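Local coordinates for putative carboxynorspermidine decarboxylase protein (Sinorhizobium meliloti, PDB 3MT1) that probably catalyses, with pyridoxal 5'-phosphate as cofactor, the decarboxylation of carboxynorspermidine and carboxyspermidine to norspermidine and spermidine, at residues R25-A30 and A211-L216; A35-A40 and A322-V327; D94-N99 and D109-I114. One frame throughout, in Å; residues are numbered along the deposited sequence.

Contact 1. Residues R25-A30 and A211-L216; sequences REKSGA and AFSARL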
loop_
_atom_site.group_PDB
_atom_site.type_symbol
_atom_site.label_atom_id
_atom_site.label_comp_id
_atom_site.label_asym_id
_atom_site.label_seq_id
_atom_site.Cartn_x
_atom_site.Cartn_y
_atom_site.Cartn_z
ATOM N N ARG B 25 20.165 -22.244 15.536
ATOM C CA ARG B 25 21.519 -21.754 15.323
ATOM C C ARG B 25 22.518 -22.604 16.120
ATOM O O ARG B 25 23.604 -22.922 15.653
ATOM C CB ARG B 25 21.638 -20.297 15.773
ATOM C CG ARG B 25 20.712 -19.372 15.057
ATOM C CD ARG B 25 20.770 -17.912 15.532
ATOM N NE ARG B 25 22.099 -17.441 15.886
ATOM C CZ ARG B 25 22.496 -17.260 17.145
ATOM N NH1 ARG B 25 21.656 -17.487 18.151
ATOM N NH2 ARG B 25 23.728 -16.843 17.404
ATOM N N GLU B 26 22.127 -22.968 17.326
ATOM C CA GLU B 26 22.985 -23.689 18.236
ATOM C C GLU B 26 23.208 -25.144 17.720
ATOM O O GLU B 26 24.353 -25.618 17.608
ATOM C CB GLU B 26 22.298 -23.639 19.607
ATOM C CG GLU B 26 23.021 -24.256 20.780
ATOM C CD GLU B 26 22.041 -24.548 21.936
ATOM O OE1 GLU B 26 20.953 -23.906 21.974
ATOM O OE2 GLU B 26 22.351 -25.402 22.800
ATOM N N LYS B 27 22.107 -25.814 17.368
ATOM C CA LYS B 27 22.112 -27.208 16.918
ATOM C C LYS B 27 22.729 -27.377 15.549
ATOM O O LYS B 27 23.392 -28.382 15.291
ATOM C CB LYS B 27 20.690 -27.761 16.866
ATOM C CG LYS B 27 19.984 -27.876 18.202
ATOM C CD LYS B 27 20.858 -28.504 19.261
ATOM C CE LYS B 27 20.030 -28.890 20.448
ATOM N NZ LYS B 27 20.858 -29.277 21.622
ATOM N N SER B 28 22.525 -26.386 14.685
ATOM C CA SER B 28 22.883 -26.485 13.287
ATOM C C SER B 28 24.207 -25.840 13.018
ATOM O O SER B 28 24.913 -26.279 12.127
ATOM C CB SER B 28 21.828 -25.797 12.398
ATOM O OG SER B 28 21.670 -24.428 12.755
ATOM N N GLY B 29 24.528 -24.766 13.749
ATOM C CA GLY B 29 25.658 -23.893 13.397
ATOM C C GLY B 29 25.338 -23.007 12.198
ATOM O O GLY B 29 26.212 -22.328 11.648
ATOM N N ALA B 30 24.079 -23.017 11.772
ATOM C CA ALA B 30 23.645 -22.161 10.686
ATOM C C ALA B 30 23.409 -20.781 11.303
ATOM O O ALA B 30 23.197 -20.662 12.516
ATOM C CB ALA B 30 22.394 -22.712 10.036
ATOM N N ALA B 211 15.453 -32.583 13.782
ATOM C CA ALA B 211 15.635 -33.173 12.472
ATOM C C ALA B 211 16.147 -32.105 11.470
ATOM O O ALA B 211 17.145 -32.299 10.782
ATOM C CB ALA B 211 14.311 -33.789 11.996
ATOM N N PHE B 212 15.470 -30.970 11.409
ATOM C CA PHE B 212 15.837 -29.860 10.514
ATOM C C PHE B 212 17.251 -29.282 10.748
ATOM O O PHE B 212 17.956 -28.981 9.783
ATOM C CB PHE B 212 14.765 -28.785 10.641
ATOM C CG PHE B 212 15.114 -27.479 10.025
ATOM C CD1 PHE B 212 14.999 -27.284 8.655
ATOM C CD2 PHE B 212 15.497 -26.404 10.826
ATOM C CE1 PHE B 212 15.282 -26.053 8.081
ATOM C CE2 PHE B 212 15.793 -25.173 10.259
ATOM C CZ PHE B 212 15.675 -24.995 8.877
ATOM N N SER B 213 17.627 -29.118 12.021
ATOM C CA SER B 213 18.997 -28.771 12.427
ATOM C C SER B 213 20.019 -29.790 11.956
ATOM O O SER B 213 21.107 -29.427 11.507
ATOM C CB SER B 213 19.107 -28.685 13.948
ATOM O OG SER B 213 18.424 -27.540 14.437
ATOM N N ALA B 214 19.657 -31.066 12.068
ATOM C CA ALA B 214 20.536 -32.172 11.695
ATOM C C ALA B 214 20.727 -32.211 10.183
ATOM O O ALA B 214 21.798 -32.538 9.685
ATOM C CB ALA B 214 19.958 -33.471 12.183
ATOM N N ARG B 215 19.679 -31.867 9.455
ATOM C CA ARG B 215 19.752 -31.819 8.008
ATOM C C ARG B 215 20.611 -30.618 7.559
ATOM O O ARG B 215 21.323 -30.705 6.550
ATOM C CB ARG B 215 18.336 -31.773 7.407
ATOM C CG ARG B 215 18.299 -31.674 5.900
ATOM C CD ARG B 215 18.810 -32.963 5.232
ATOM N NE ARG B 215 18.850 -32.879 3.762
ATOM C CZ ARG B 215 19.946 -32.592 3.055
ATOM N NH1 ARG B 215 21.096 -32.341 3.666
ATOM N NH2 ARG B 215 19.895 -32.551 1.736
ATOM N N LEU B 216 20.529 -29.513 8.313
ATOM C CA LEU B 216 21.355 -28.340 8.089
ATOM C C LEU B 216 22.831 -28.686 8.316
ATOM O O LEU B 216 23.685 -28.372 7.477
ATOM C CB LEU B 216 20.892 -27.159 8.969
ATOM C CG LEU B 216 19.530 -26.475 8.647
ATOM C CD1 LEU B 216 19.164 -25.350 9.588
ATOM C CD2 LEU B 216 19.477 -25.967 7.242
#
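The last turn of helix 11-28 lies against the first half of helix 209-223, and the backbones come close: Ser28 CA is 4.6 Å from Ser213 CA. Gly29 then leaves the helix with positive phi (74°), and the chain turns away toward strand 31-35. Small side chains permit the approach. Ser213 has OG anti to its carbonyl carbon (chi1 -71°), where it lies along its own helix and hydrogen-bonds Val209 O; from there it also touches the root of Lys27, with OG 3.3 Å from Lys27 CB. Beyond CB the lysine chain bends at chi2 and leaves the contact. The two helices flank neighbouring strands of the eight-stranded parallel barrel, 31-35 and 226-229, so they meet where first and last strands close the cylinder, as in the alanine racemase-like fold of this decarboxylase family. On the inner side Ser28 turns CB to the partner, 3.8 Å from Leu216 CB and equally 3.8 Å from Ser213 O. Its OG, in the crowded position between backbone N and carbonyl carbon (chi1 58°), is engaged by its own helix end: it bonds Val24 O and accepts from Ala30 N at 3.0 Å, an ST turn just where the helix ends. Deeper still, Leu216 reaches with CD1 to Ala30 CB, 4.2 Å away, while Ile227 and Leu229 of strand 226-229 touch Ala30 and Leu216 from the barrel wall.

Contact 2. Residues A35-A40 and A322-V327; sequences ALKCFA and AGYTMV. With SO4 (sulfate ion), chain D.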
loop_
_atom_site.group_PDB
_atom_site.type_symbol
_atom_site.label_atom_id
_atom_site.label_comp_id
_atom_site.label_asym_id
_atom_site.label_seq_id
_atom_site.Cartn_x
_atom_site.Cartn_y
_atom_site.Cartn_z
ATOM N N ALA B 35 14.805 -11.025 7.733
ATOM C CA ALA B 35 14.514 -10.387 6.416
ATOM C C ALA B 35 13.731 -9.091 6.591
ATOM O O ALA B 35 12.554 -9.133 6.961
ATOM C CB ALA B 35 13.782 -11.333 5.474
ATOM N N LEU B 36 14.397 -7.949 6.374
ATOM C CA LEU B 36 13.779 -6.649 6.626
ATOM C C LEU B 36 12.566 -6.338 5.720
ATOM O O LEU B 36 11.728 -5.549 6.093
ATOM C CB LEU B 36 14.806 -5.542 6.619
ATOM C CG LEU B 36 15.897 -5.599 7.713
ATOM C CD1 LEU B 36 16.745 -4.319 7.735
ATOM C CD2 LEU B 36 15.271 -5.785 9.090
ATOM N N LYS B 37 12.431 -7.011 4.572
ATOM C CA LYS B 37 11.248 -6.811 3.727
ATOM C C LYS B 37 9.947 -7.239 4.428
ATOM O O LYS B 37 8.871 -6.690 4.158
ATOM C CB LYS B 37 11.394 -7.434 2.333
ATOM C CG LYS B 37 11.387 -8.927 2.301
ATOM C CD LYS B 37 11.651 -9.510 0.892
ATOM C CE LYS B 37 11.868 -11.034 1.019
ATOM N NZ LYS B 37 12.377 -11.673 -0.260
ATOM N N CYS B 38 10.049 -8.188 5.355
ATOM C CA CYS B 38 8.887 -8.694 6.046
ATOM C C CYS B 38 8.568 -7.835 7.276
ATOM O O CYS B 38 7.384 -7.531 7.563
ATOM C CB CYS B 38 9.138 -10.138 6.434
ATOM S SG CYS B 38 8.046 -10.728 7.737
ATOM N N PHE B 39 9.633 -7.443 7.997
ATOM C CA PHE B 39 9.496 -6.829 9.332
ATOM C C PHE B 39 10.712 -5.987 9.626
ATOM O O PHE B 39 11.808 -6.492 9.625
ATOM C CB PHE B 39 9.386 -7.907 10.376
ATOM C CG PHE B 39 9.170 -7.397 11.765
ATOM C CD1 PHE B 39 10.269 -7.190 12.637
ATOM C CD2 PHE B 39 7.875 -7.182 12.241
ATOM C CE1 PHE B 39 10.073 -6.740 13.965
ATOM C CE2 PHE B 39 7.659 -6.710 13.557
ATOM C CZ PHE B 39 8.754 -6.502 14.432
ATOM N N ALA B 40 10.493 -4.701 9.869
ATOM C CA ALA B 40 11.543 -3.721 10.051
ATOM C C ALA B 40 11.155 -2.730 11.163
ATOM O O ALA B 40 11.531 -1.552 11.165
ATOM C CB ALA B 40 11.818 -3.027 8.742
ATOM N N ALA B 322 2.060 -9.225 12.174
ATOM C CA ALA B 322 3.376 -8.541 12.123
ATOM C C ALA B 322 4.075 -8.516 10.754
ATOM O O ALA B 322 4.760 -7.535 10.421
ATOM C CB ALA B 322 4.327 -9.084 13.189
ATOM N N GLY B 323 3.940 -9.587 9.977
ATOM C CA GLY B 323 4.658 -9.705 8.722
ATOM C C GLY B 323 3.989 -9.014 7.548
ATOM O O GLY B 323 2.761 -9.173 7.316
ATOM N N TYR B 324 4.791 -8.261 6.788
ATOM C CA TYR B 324 4.330 -7.691 5.535
ATOM C C TYR B 324 3.121 -6.782 5.785
ATOM O O TYR B 324 2.282 -6.564 4.895
ATOM C CB TYR B 324 4.011 -8.811 4.504
ATOM C CG TYR B 324 5.229 -9.620 4.137
ATOM C CD1 TYR B 324 6.232 -9.087 3.299
ATOM C CD2 TYR B 324 5.429 -10.899 4.686
ATOM C CE1 TYR B 324 7.405 -9.838 2.985
ATOM C CE2 TYR B 324 6.569 -11.656 4.389
ATOM C CZ TYR B 324 7.540 -11.131 3.535
ATOM O OH TYR B 324 8.666 -11.895 3.282
ATOM N N THR B 325 3.019 -6.264 7.003
ATOM C CA THR B 325 1.927 -5.353 7.328
ATOM C C THR B 325 2.503 -3.962 7.573
ATOM O O THR B 325 2.302 -3.064 6.783
ATOM C CB THR B 325 1.167 -5.823 8.557
ATOM O OG1 THR B 325 2.109 -5.979 9.640
ATOM C CG2 THR B 325 0.432 -7.169 8.265
HETATM N N MSE B 326 3.279 -3.815 8.642
HETATM C CA MSE B 326 3.862 -2.537 8.994
HETATM C C MSE B 326 4.744 -1.958 7.912
HETATM O O MSE B 326 4.777 -0.761 7.750
HETATM C CB MSE B 326 4.642 -2.631 10.300
HETATM C CG MSE B 326 3.780 -2.303 11.504
HETATM SE SE MSE B 326 4.392 -3.028 13.250
HETATM C CE MSE B 326 4.245 -4.918 12.751
ATOM N N VAL B 327 5.468 -2.787 7.188
ATOM C CA VAL B 327 6.408 -2.281 6.197
ATOM C C VAL B 327 5.708 -1.663 4.949
ATOM O O VAL B 327 6.357 -1.077 4.094
ATOM C CB VAL B 327 7.340 -3.417 5.708
ATOM C CG1 VAL B 327 8.498 -3.706 6.734
ATOM C CG2 VAL B 327 6.505 -4.659 5.374
HETATM S S SO4 D . 9.690 -15.024 4.381
HETATM O O1 SO4 D . 8.845 -15.879 3.560
HETATM O O2 SO4 D . 8.891 -14.067 5.125
HETATM O O3 SO4 D . 10.362 -15.938 5.312
HETATM O O4 SO4 D . 10.703 -14.333 3.572
#
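Tyr324 sits at positive phi with CG anti to its carbonyl carbon (chi1 -63°), which lays its ring alongside loop 35-40. The backbone and root of Cys38 lie over one ring face, with Cys38 CA 3.7 Å from the ring centroid in a CH-pi contact and Cys38 CB 3.5 Å from Tyr324 CZ. With SG anti to the backbone N (chi1 161°), the cysteine sulfur stands obliquely, SG 4.2 Å from the Tyr324 ring centroid, and also touches Gly323 CA. A single nearly straight bond (172°) fixes the register: Tyr324 N gives its hydrogen to an in-plane lone pair of Cys38 O at 2.8 Å. Lys37, extended beyond CG, runs beside the tyrosine in the same direction. Next to this bond Val327 wedges its two methyls into the loop, CG2 3.3 Å from Lys37 O, and Phe39 sets its CE2 3.9 Å from CE of the selenomethionine Met326, with Ala322 O at the ring edge. At the tip of the ring Tyr324 OH donates to sulfate O2 at 2.9 Å. Glu233 and Asp269, predicted substrate ligands, lie close to the tyrosine side chain. The sulfate, probably from the crystallisation liquor, is also held by the amides of Gly199, Gly232 and Glu233, consistent with the cofactor-phosphate site of a fold-type III pyridoxal-phosphate enzyme.

Contact 3. Residues D94-N99 and D109-I114; sequences DKIIFN and DKAAGI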
loop_
_atom_site.group_PDB
_atom_site.type_symbol
_atom_site.label_atom_id
_atom_site.label_comp_id
_atom_site.label_asym_id
_atom_site.label_seq_id
_atom_site.Cartn_x
_atom_site.Cartn_y
_atom_site.Cartn_z
ATOM N N ASP B 94 28.191 -6.457 4.777
ATOM C CA ASP B 94 29.300 -7.409 4.899
ATOM C C ASP B 94 29.322 -8.396 3.751
ATOM O O ASP B 94 30.363 -8.878 3.340
ATOM C CB ASP B 94 29.163 -8.173 6.201
ATOM C CG ASP B 94 29.347 -7.278 7.394
ATOM O OD1 ASP B 94 30.379 -6.576 7.431
ATOM O OD2 ASP B 94 28.464 -7.253 8.277
ATOM N N LYS B 95 28.148 -8.699 3.239
ATOM C CA LYS B 95 28.016 -9.514 2.072
ATOM C C LYS B 95 27.076 -8.785 1.139
ATOM O O LYS B 95 26.177 -8.027 1.582
ATOM C CB LYS B 95 27.517 -10.909 2.459
ATOM C CG LYS B 95 28.602 -11.678 3.228
ATOM C CD LYS B 95 28.267 -13.138 3.449
ATOM C CE LYS B 95 29.286 -13.882 4.321
ATOM N NZ LYS B 95 29.304 -13.309 5.709
ATOM N N ILE B 96 27.314 -8.970 -0.159
ATOM C CA ILE B 96 26.464 -8.384 -1.188
ATOM C C ILE B 96 26.154 -9.492 -2.163
ATOM O O ILE B 96 27.006 -10.328 -2.443
ATOM C CB ILE B 96 27.129 -7.162 -1.884
ATOM C CG1 ILE B 96 26.093 -6.417 -2.748
ATOM C CG2 ILE B 96 28.328 -7.570 -2.693
ATOM C CD1 ILE B 96 26.587 -5.081 -3.289
ATOM N N ILE B 97 24.918 -9.527 -2.632
ATOM C CA ILE B 97 24.473 -10.556 -3.537
ATOM C C ILE B 97 23.874 -9.940 -4.781
ATOM O O ILE B 97 23.148 -8.927 -4.723
ATOM C CB ILE B 97 23.478 -11.472 -2.855
ATOM C CG1 ILE B 97 24.210 -12.207 -1.733
ATOM C CG2 ILE B 97 22.835 -12.454 -3.855
ATOM C CD1 ILE B 97 23.497 -12.155 -0.416
ATOM N N PHE B 98 24.233 -10.539 -5.915
ATOM C CA PHE B 98 23.794 -10.042 -7.201
ATOM C C PHE B 98 22.905 -11.048 -7.824
ATOM O O PHE B 98 23.091 -12.260 -7.637
ATOM C CB PHE B 98 24.952 -9.742 -8.125
ATOM C CG PHE B 98 25.973 -8.837 -7.525
ATOM C CD1 PHE B 98 25.812 -7.461 -7.581
ATOM C CD2 PHE B 98 27.106 -9.364 -6.885
ATOM C CE1 PHE B 98 26.762 -6.615 -7.016
ATOM C CE2 PHE B 98 28.046 -8.541 -6.331
ATOM C CZ PHE B 98 27.870 -7.154 -6.392
ATOM N N ASN B 99 21.940 -10.517 -8.573
ATOM C CA ASN B 99 20.882 -11.289 -9.195
ATOM C C ASN B 99 21.343 -12.045 -10.438
ATOM O O ASN B 99 20.747 -13.049 -10.823
ATOM C CB ASN B 99 19.715 -10.363 -9.540
ATOM C CG ASN B 99 18.431 -11.121 -9.803
ATOM O OD1 ASN B 99 17.891 -11.762 -8.901
ATOM N ND2 ASN B 99 17.932 -11.052 -11.041
ATOM N N ASP B 109 33.970 -4.425 -9.162
ATOM C CA ASP B 109 34.969 -3.451 -8.693
ATOM C C ASP B 109 34.572 -2.711 -7.422
ATOM O O ASP B 109 35.331 -2.674 -6.459
ATOM C CB ASP B 109 35.374 -2.469 -9.797
ATOM C CG ASP B 109 36.483 -3.006 -10.651
ATOM O OD1 ASP B 109 37.138 -3.971 -10.224
ATOM O OD2 ASP B 109 36.716 -2.470 -11.746
ATOM N N LYS B 110 33.381 -2.141 -7.416
ATOM C CA LYS B 110 32.888 -1.408 -6.257
ATOM C C LYS B 110 32.701 -2.280 -4.997
ATOM O O LYS B 110 32.912 -1.805 -3.871
ATOM C CB LYS B 110 31.608 -0.678 -6.631
ATOM C CG LYS B 110 31.890 0.641 -7.282
ATOM C CD LYS B 110 30.792 1.018 -8.260
ATOM C CE LYS B 110 30.813 2.519 -8.611
ATOM N NZ LYS B 110 32.205 3.054 -8.628
ATOM N N ALA B 111 32.352 -3.551 -5.204
ATOM C CA ALA B 111 32.106 -4.482 -4.105
ATOM C C ALA B 111 33.378 -5.242 -3.697
ATOM O O ALA B 111 33.318 -6.222 -2.944
ATOM C CB ALA B 111 30.977 -5.454 -4.490
ATOM N N ALA B 112 34.526 -4.787 -4.198
ATOM C CA ALA B 112 35.790 -5.501 -4.032
ATOM C C ALA B 112 36.185 -5.757 -2.577
ATOM O O ALA B 112 36.840 -6.746 -2.292
ATOM C CB ALA B 112 36.909 -4.771 -4.761
ATOM N N GLY B 113 35.803 -4.876 -1.658
ATOM C CA GLY B 113 36.272 -5.012 -0.281
ATOM C C GLY B 113 35.533 -6.015 0.586
ATOM O O GLY B 113 35.977 -6.342 1.671
ATOM N N ILE B 114 34.387 -6.490 0.119
ATOM C CA ILE B 114 33.547 -7.366 0.901
ATOM C C ILE B 114 33.288 -8.631 0.114
ATOM O O ILE B 114 33.601 -8.687 -1.086
ATOM C CB ILE B 114 32.201 -6.682 1.289
ATOM C CG1 ILE B 114 31.489 -6.137 0.043
ATOM C CG2 ILE B 114 32.425 -5.579 2.366
ATOM C CD1 ILE B 114 30.073 -5.705 0.279
#
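Strand 95-98 and the loop 109-114 are held together by aliphatic packing along one side of the loop, while the turn residues on its other side stand off into solvent. The tight part centres on Ile96, whose side chain leaves the strand toward the loop. With CG1 anti to the backbone N (chi1 -169°), its CG2 branch is placed in the crowded position and faces the loop, where it touches two groups at once: Ala111 CB at 3.8 Å and Ile114 CD1 at 3.9 Å. Ile114 crosses Ile96 at about a right angle; its CG1 takes the crowded position between backbone N and carbonyl carbon (chi1 53°), which sends CD1 across the branch of the other isoleucine. Two residues along the strand, Phe98 adds the edge of its ring, CZ 4.0 Å from the same Ala111 methyl and near the ring plane. Val90 of helix 83-92 packs on both Ile96 and Ala111, and Leu104 and Phe107 of helix 101-107 on Phe98. The Asp94 end is just as close but partly exposed: Asp94 O lies 3.5 Å from Ile114 CB, and the aspartate side chain points away from the loop, its OD2 in a salt bridge with Arg67. The loose side is the turn itself, where exposed Lys110, Ala112 and Gly113 do not touch the strand; Ala112 and Gly113 are the central residues of the second of two overlapping type I turns, Asp109 to Ala112 and Ala111 to Ile114. Ile114 leads directly into strand 115-119, which pairs in parallel with 95-98 through backbone bonds of Ile96 to Ala115 and Gly117. Strand 95-98, helix 101-107 and strand 115-119, with 109-114 as the return loop, make a beta-alpha-beta crossover of the kind from which the eight-stranded alpha/beta barrel is built.

How the contacts relate
All three contacts involve the eight-stranded parallel barrel, and they stand well apart. The centres of contact 1 and contact 2 are 25 Å apart, those of contact 1 and contact 3 are 27 Å apart, and those of contact 2 and contact 3 are 24 Å apart. Contacts 1 and 2 alternate along the chain, 25-30, 35-40, 211-216, 322-327, with strand 31-35 linking their first segments; contact 3 falls entirely within the span that each of them encloses. Contact 1 joins helices on the outside where the barrel closes, contact 3 fastens a local crossover between two adjacent strands, and contact 2 brings the late segment 322-327 back to the loop after the first strand, beside the sulfate and the predicted substrate site.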